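Long-range contact in endoglucanase (Ruminococcus champanellensis, PDB 6WQV), which probably hydrolyses beta-1,4-linked polysaccharides such as cellulose and xylan as a broad-specificity family 5 endoglucanase: residues I297-L308 and Y345-K354. Numbering follows the deposited sequence.
Sequences INGRVLWGENYL and YPELLEAMMK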
ATOM      1  N   ILE A 297      24.621   6.946   3.128  1.00 19.55           N
ATOM      2  CA  ILE A 297      23.673   8.054   3.064  1.00 20.35           C
ATOM      3  C   ILE A 297      23.846   8.855   1.774  1.00 17.96           C
ATOM      4  O   ILE A 297      22.858   9.324   1.198  1.00 17.87           O
ATOM      5  CB  ILE A 297      23.718   8.934   4.326  1.00 25.35           C
ATOM      6  CG1 ILE A 297      22.516   9.890   4.353  1.00 23.43           C
ATOM      7  CG2 ILE A 297      24.998   9.740   4.356  1.00 27.26           C
ATOM      8  CD1 ILE A 297      21.147   9.202   4.391  1.00 23.56           C
ATOM      9  N   ASN A 298      25.077   9.014   1.282  1.00 18.92           N
ATOM     10  CA  ASN A 298      25.250   9.805   0.062  1.00 19.03           C
ATOM     11  C   ASN A 298      24.555   9.138  -1.120  1.00 18.56           C
ATOM     12  O   ASN A 298      23.898   9.809  -1.927  1.00 17.99           O
ATOM     13  CB  ASN A 298      26.729  10.065  -0.227  1.00 21.83           C
ATOM     14  CG  ASN A 298      27.358  11.028   0.768  1.00 25.56           C
ATOM     15  OD1 ASN A 298      26.666  11.809   1.426  1.00 25.37           O
ATOM     16  ND2 ASN A 298      28.678  10.978   0.877  1.00 29.44           N
ATOM     17  N   GLY A 299      24.663   7.813  -1.221  1.00 16.38           N
ATOM     18  CA  GLY A 299      23.980   7.101  -2.290  1.00 16.64           C
ATOM     19  C   GLY A 299      22.471   7.144  -2.160  1.00 16.48           C
ATOM     20  O   GLY A 299      21.759   7.310  -3.154  1.00 15.57           O
ATOM     21  N   ARG A 300      21.953   6.993  -0.943  1.00 15.66           N
ATOM     22  CA  ARG A 300      20.508   7.056  -0.782  1.00 13.26           C
ATOM     23  C   ARG A 300      19.974   8.458  -1.043  1.00 13.18           C
ATOM     24  O   ARG A 300      18.855   8.602  -1.556  1.00 13.86           O
ATOM     25  CB  ARG A 300      20.081   6.558   0.598  1.00 15.40           C
ATOM     26  CG  ARG A 300      20.294   5.061   0.797  1.00 15.65           C
ATOM     27  CD  ARG A 300      19.283   4.467   1.770  1.00 16.03           C
ATOM     28  NE  ARG A 300      19.511   4.939   3.133  1.00 15.46           N
ATOM     29  CZ  ARG A 300      18.629   4.826   4.123  1.00 12.38           C
ATOM     30  NH1 ARG A 300      17.452   4.256   3.922  1.00 13.72           N
ATOM     31  NH2 ARG A 300      18.946   5.294   5.320  1.00 14.48           N
ATOM     32  N   VAL A 301      20.741   9.497  -0.696  1.00 14.09           N
ATOM     33  CA  VAL A 301      20.326  10.870  -0.989  1.00 13.83           C
ATOM     34  C   VAL A 301      20.251  11.094  -2.494  1.00 15.78           C
ATOM     35  O   VAL A 301      19.281  11.665  -3.005  1.00 15.84           O
ATOM     36  CB  VAL A 301      21.262  11.877  -0.296  1.00 16.19           C
ATOM     37  CG1 VAL A 301      21.056  13.291  -0.840  1.00 17.14           C
ATOM     38  CG2 VAL A 301      21.038  11.860   1.216  1.00 17.61           C
ATOM     39  N   LEU A 302      21.265  10.644  -3.230  1.00 14.99           N
ATOM     40  CA  LEU A 302      21.252  10.806  -4.678  1.00 14.56           C
ATOM     41  C   LEU A 302      20.112  10.013  -5.297  1.00 14.01           C
ATOM     42  O   LEU A 302      19.384  10.513  -6.166  1.00 14.82           O
ATOM     43  CB  LEU A 302      22.596  10.357  -5.245  1.00 16.48           C
ATOM     44  CG  LEU A 302      22.786  10.467  -6.755  1.00 18.55           C
ATOM     45  CD1 LEU A 302      22.738  11.922  -7.174  1.00 21.23           C
ATOM     46  CD2 LEU A 302      24.088   9.821  -7.191  1.00 19.50           C
ATOM     47  N   TRP A 303      19.944   8.762  -4.863  1.00 13.77           N
ATOM     48  CA  TRP A 303      18.828   7.941  -5.324  1.00 12.57           C
ATOM     49  C   TRP A 303      17.495   8.609  -5.014  1.00 13.08           C
ATOM     50  O   TRP A 303      16.619   8.704  -5.883  1.00 13.97           O
ATOM     51  CB  TRP A 303      18.925   6.558  -4.665  1.00 12.27           C
ATOM     52  CG  TRP A 303      17.688   5.737  -4.778  1.00 10.60           C
ATOM     53  CD1 TRP A 303      17.349   4.893  -5.796  1.00 12.39           C
ATOM     54  CD2 TRP A 303      16.615   5.681  -3.835  1.00 11.73           C
ATOM     55  NE1 TRP A 303      16.123   4.313  -5.542  1.00 13.26           N
ATOM     56  CE2 TRP A 303      15.656   4.782  -4.343  1.00 12.10           C
ATOM     57  CE3 TRP A 303      16.377   6.304  -2.608  1.00 12.29           C
ATOM     58  CZ2 TRP A 303      14.470   4.494  -3.663  1.00 12.00           C
ATOM     59  CZ3 TRP A 303      15.198   6.022  -1.936  1.00 12.73           C
ATOM     60  CH2 TRP A 303      14.259   5.133  -2.470  1.00 11.94           C
ATOM     61  N   GLY A 304      17.329   9.102  -3.786  1.00 13.08           N
ATOM     62  CA  GLY A 304      16.040   9.633  -3.379  1.00 14.60           C
ATOM     63  C   GLY A 304      15.666  10.914  -4.095  1.00 13.54           C
ATOM     64  O   GLY A 304      14.503  11.099  -4.483  1.00 14.36           O
ATOM     65  N   GLU A 305      16.626  11.829  -4.263  1.00 13.26           N
ATOM     66  CA  GLU A 305      16.345  13.043  -5.018  1.00 15.85           C
ATOM     67  C   GLU A 305      15.864  12.699  -6.421  1.00 12.65           C
ATOM     68  O   GLU A 305      14.885  13.269  -6.915  1.00 14.71           O
ATOM     69  CB  GLU A 305      17.599  13.912  -5.133  1.00 20.83           C
ATOM     70  CG  GLU A 305      18.200  14.411  -3.840  1.00 30.65           C
ATOM     71  CD  GLU A 305      19.459  15.236  -4.080  1.00 36.90           C
ATOM     72  OE1 GLU A 305      20.253  14.875  -4.978  1.00 39.04           O
ATOM     73  OE2 GLU A 305      19.647  16.247  -3.374  1.00 39.71           O
ATOM     74  N   ASN A 306      16.543  11.759  -7.075  1.00 12.65           N
ATOM     75  CA  ASN A 306      16.211  11.449  -8.461  1.00 12.68           C
ATOM     76  C   ASN A 306      14.923  10.643  -8.563  1.00 13.07           C
ATOM     77  O   ASN A 306      14.143  10.845  -9.502  1.00 13.54           O
ATOM     78  CB  ASN A 306      17.381  10.731  -9.119  1.00 13.63           C
ATOM     79  CG  ASN A 306      18.463  11.685  -9.534  1.00 15.67           C
ATOM     80  OD1 ASN A 306      18.338  12.367 -10.552  1.00 16.10           O
ATOM     81  ND2 ASN A 306      19.525  11.772  -8.735  1.00 15.77           N
ATOM     82  N   TYR A 307      14.678   9.726  -7.623  1.00 12.93           N
ATOM     83  CA  TYR A 307      13.432   8.961  -7.647  1.00 12.76           C
ATOM     84  C   TYR A 307      12.225   9.898  -7.638  1.00 14.20           C
ATOM     85  O   TYR A 307      11.348   9.817  -8.510  1.00 12.79           O
ATOM     86  CB  TYR A 307      13.400   7.980  -6.465  1.00 13.02           C
ATOM     87  CG  TYR A 307      12.371   6.860  -6.590  1.00 11.40           C
ATOM     88  CD1 TYR A 307      11.018   7.145  -6.586  1.00 12.23           C
ATOM     89  CD2 TYR A 307      12.763   5.534  -6.709  1.00 13.04           C
ATOM     90  CE1 TYR A 307      10.084   6.145  -6.702  1.00 12.52           C
ATOM     91  CE2 TYR A 307      11.832   4.525  -6.827  1.00 12.31           C
ATOM     92  CZ  TYR A 307      10.496   4.840  -6.826  1.00 12.40           C
ATOM     93  OH  TYR A 307       9.547   3.854  -6.933  1.00 12.80           O
ATOM     94  N   LEU A 308      12.177  10.827  -6.679  1.00 12.25           N
ATOM     95  CA  LEU A 308      11.027  11.717  -6.573  1.00 12.16           C
ATOM     96  C   LEU A 308      10.961  12.690  -7.743  1.00 13.59           C
ATOM     97  O   LEU A 308       9.863  13.006  -8.229  1.00 13.63           O
ATOM     98  CB  LEU A 308      11.055  12.465  -5.244  1.00 12.54           C
ATOM     99  CG  LEU A 308      10.470  11.751  -4.032  1.00 14.37           C
ATOM    100  CD1 LEU A 308       8.963  11.517  -4.186  1.00 19.62           C
ATOM    101  CD2 LEU A 308      11.160  10.434  -3.753  1.00 16.26           C
ATOM    102  N   TYR A 345      17.201  10.017   9.252  1.00 14.31           N
ATOM    103  CA  TYR A 345      17.989  10.303   8.055  1.00 14.93           C
ATOM    104  C   TYR A 345      17.529  11.636   7.477  1.00 15.64           C
ATOM    105  O   TYR A 345      16.868  11.691   6.430  1.00 14.81           O
ATOM    106  CB  TYR A 345      17.849   9.158   7.056  1.00 14.01           C
ATOM    107  CG  TYR A 345      18.153   7.802   7.675  1.00 13.36           C
ATOM    108  CD1 TYR A 345      19.441   7.475   8.077  1.00 14.62           C
ATOM    109  CD2 TYR A 345      17.152   6.859   7.855  1.00 12.26           C
ATOM    110  CE1 TYR A 345      19.726   6.239   8.639  1.00 15.98           C
ATOM    111  CE2 TYR A 345      17.428   5.619   8.414  1.00 14.58           C
ATOM    112  CZ  TYR A 345      18.713   5.322   8.810  1.00 15.75           C
ATOM    113  OH  TYR A 345      18.986   4.092   9.368  1.00 19.35           O
ATOM    114  N   PRO A 346      17.867  12.739   8.144  1.00 14.58           N
ATOM    115  CA  PRO A 346      17.357  14.048   7.694  1.00 15.80           C
ATOM    116  C   PRO A 346      17.773  14.434   6.282  1.00 16.22           C
ATOM    117  O   PRO A 346      16.991  15.095   5.589  1.00 16.42           O
ATOM    118  CB  PRO A 346      17.900  15.024   8.749  1.00 18.41           C
ATOM    119  CG  PRO A 346      19.075  14.286   9.388  1.00 20.71           C
ATOM    120  CD  PRO A 346      18.664  12.834   9.379  1.00 15.81           C
ATOM    121  N   GLU A 347      18.977  14.064   5.836  1.00 16.46           N
ATOM    122  CA  GLU A 347      19.407  14.425   4.486  1.00 17.53           C
ATOM    123  C   GLU A 347      18.576  13.691   3.440  1.00 16.79           C
ATOM    124  O   GLU A 347      18.309  14.234   2.361  1.00 17.24           O
ATOM    125  CB  GLU A 347      20.886  14.107   4.304  1.00 20.03           C
ATOM    126  CG  GLU A 347      21.833  14.973   5.119  1.00 26.90           C
ATOM    127  CD  GLU A 347      23.281  14.792   4.705  1.00 34.95           C
ATOM    128  OE1 GLU A 347      23.527  14.244   3.606  1.00 36.47           O
ATOM    129  OE2 GLU A 347      24.177  15.191   5.479  1.00 38.11           O
ATOM    130  N   LEU A 348      18.175  12.461   3.746  1.00 14.75           N
ATOM    131  CA  LEU A 348      17.330  11.704   2.834  1.00 14.39           C
ATOM    132  C   LEU A 348      15.918  12.273   2.797  1.00 15.26           C
ATOM    133  O   LEU A 348      15.334  12.420   1.713  1.00 14.73           O
ATOM    134  CB  LEU A 348      17.322  10.241   3.260  1.00 14.71           C
ATOM    135  CG  LEU A 348      16.376   9.298   2.516  1.00 14.77           C
ATOM    136  CD1 LEU A 348      16.662   9.279   1.035  1.00 16.10           C
ATOM    137  CD2 LEU A 348      16.497   7.895   3.108  1.00 14.93           C
ATOM    138  N   LEU A 349      15.353  12.602   3.962  1.00 14.72           N
ATOM    139  CA  LEU A 349      14.056  13.274   3.994  1.00 13.30           C
ATOM    140  C   LEU A 349      14.089  14.548   3.153  1.00 15.75           C
ATOM    141  O   LEU A 349      13.212  14.777   2.312  1.00 15.15           O
ATOM    142  CB  LEU A 349      13.652  13.584   5.438  1.00 14.56           C
ATOM    143  CG  LEU A 349      12.276  14.224   5.630  1.00 14.85           C
ATOM    144  CD1 LEU A 349      11.182  13.226   5.280  1.00 17.44           C
ATOM    145  CD2 LEU A 349      12.096  14.738   7.053  1.00 16.62           C
ATOM    146  N   GLU A 350      15.106  15.388   3.355  1.00 15.16           N
ATOM    147  CA  GLU A 350      15.222  16.625   2.588  1.00 15.80           C
ATOM    148  C   GLU A 350      15.295  16.343   1.090  1.00 16.87           C
ATOM    149  O   GLU A 350      14.713  17.073   0.280  1.00 17.67           O
ATOM    150  CB  GLU A 350      16.465  17.383   3.061  1.00 19.87           C
ATOM    151  CG  GLU A 350      16.828  18.633   2.292  1.00 25.72           C
ATOM    152  CD  GLU A 350      18.136  19.259   2.777  1.00 33.08           C
ATOM    153  OE1 GLU A 350      19.196  18.594   2.719  1.00 35.17           O
ATOM    154  OE2 GLU A 350      18.097  20.419   3.233  1.00 37.50           O
ATOM    155  N   ALA A 351      16.013  15.287   0.706  1.00 16.74           N
ATOM    156  CA  ALA A 351      16.140  14.950  -0.704  1.00 19.29           C
ATOM    157  C   ALA A 351      14.786  14.622  -1.324  1.00 17.81           C
ATOM    158  O   ALA A 351      14.508  15.011  -2.462  1.00 19.03           O
ATOM    159  CB  ALA A 351      17.101  13.773  -0.860  1.00 19.96           C
ATOM    160  N   MET A 352      13.932  13.918  -0.590  1.00 17.92           N
ATOM    161  CA  MET A 352      12.638  13.532  -1.139  0.84 16.93           C
ATOM    162  C   MET A 352      11.610  14.649  -1.065  1.00 18.07           C
ATOM    163  O   MET A 352      10.608  14.595  -1.786  1.00 19.90           O
ATOM    164  CB  MET A 352      12.146  12.277  -0.426  0.84 17.23           C
ATOM    165  CG  MET A 352      13.068  11.109  -0.688  0.84 15.65           C
ATOM    166  SD  MET A 352      12.462   9.566  -0.024  0.84 16.31           S
ATOM    167  CE  MET A 352      12.440   9.986   1.720  0.84 10.49           C
ATOM    168  N   MET A 353      11.845  15.668  -0.240  1.00 16.74           N
ATOM    169  CA  MET A 353      10.888  16.746  -0.056  1.00 17.04           C
ATOM    170  C   MET A 353      11.147  17.969  -0.923  1.00 23.35           C
ATOM    171  O   MET A 353      10.318  18.886  -0.931  1.00 25.42           O
ATOM    172  CB  MET A 353      10.880  17.179   1.412  1.00 17.45           C
ATOM    173  CG  MET A 353      10.307  16.142   2.343  1.00 15.19           C
ATOM    174  SD  MET A 353       8.566  15.846   1.984  1.00 14.16           S
ATOM    175  CE  MET A 353       8.262  14.395   2.980  1.00 14.14           C
ATOM    176  N   LYS A 354      12.254  18.023  -1.649  1.00 27.91           N
ATOM    177  CA  LYS A 354      12.546  19.228  -2.420  1.00 34.65           C
ATOM    178  C   LYS A 354      11.643  19.306  -3.655  1.00 36.00           C
ATOM    179  O   LYS A 354      10.968  18.346  -4.039  1.00 35.81           O
ATOM    180  CB  LYS A 354      14.034  19.336  -2.769  1.00 40.04           C
ATOM    181  CG  LYS A 354      14.626  18.187  -3.543  1.00 41.33           C
ATOM    182  CD  LYS A 354      16.129  18.393  -3.762  1.00 44.44           C
ATOM    183  CE  LYS A 354      16.418  19.623  -4.623  1.00 49.88           C
ATOM    184  NZ  LYS A 354      17.832  19.685  -5.096  1.00 53.76           N
ATOM    185  OXT LYS A 354      11.533  20.360  -4.279  1.00 39.63           O
TER
HETATM  186  O   HOH W   1      26.243  13.071   3.794  1.00 43.57           O
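A351 and L348 press against the 297-308 helix where G304 leaves the approach unobstructed: the two axes come within 7.7 Å, nearly parallel at 18°. A351 CB lies 3.2 Å from E305 CG, a tight fit, and also meets the carbonyl O of V301 and its CG1. L348 spreads its two methyls against R300, CD1 resting 3.5 Å from the backbone O of R300 and CD2 over one face of the guanidinium. The edge of that same group points at Y345: NH2 stands 3.2 Å above the middle of the Y345 ring, the planes 80° apart, a cation-pi contact in which R300 CZ sits 4.5 Å from the ring centroid. A bend at chi3 (-69°) brings the R300 head there, and NH1 is hydrogen-bonded to A291 O. These are the last two helices of the TIM barrel, one leading from strand 284-289 to strand 318-322, the other closing the chain after strand 318-322; L348 and M352 also touch W320 of this last barrel strand. An alanine in place of Y345 removes the ring that NH2 rests on, and the R300 head, still tied to A291 O through NH1, would probably be freer to turn on that side. Further along, L308 CG lies 3.6 Å from the carbonyl O of M352. The exposed side is looser. No direct hydrogen bond joins the helices; one water donates to both N298 OD1 and E347 OE1, and E305 OE2 remains 4.3 Å from K354 NZ, too far for a salt bridge.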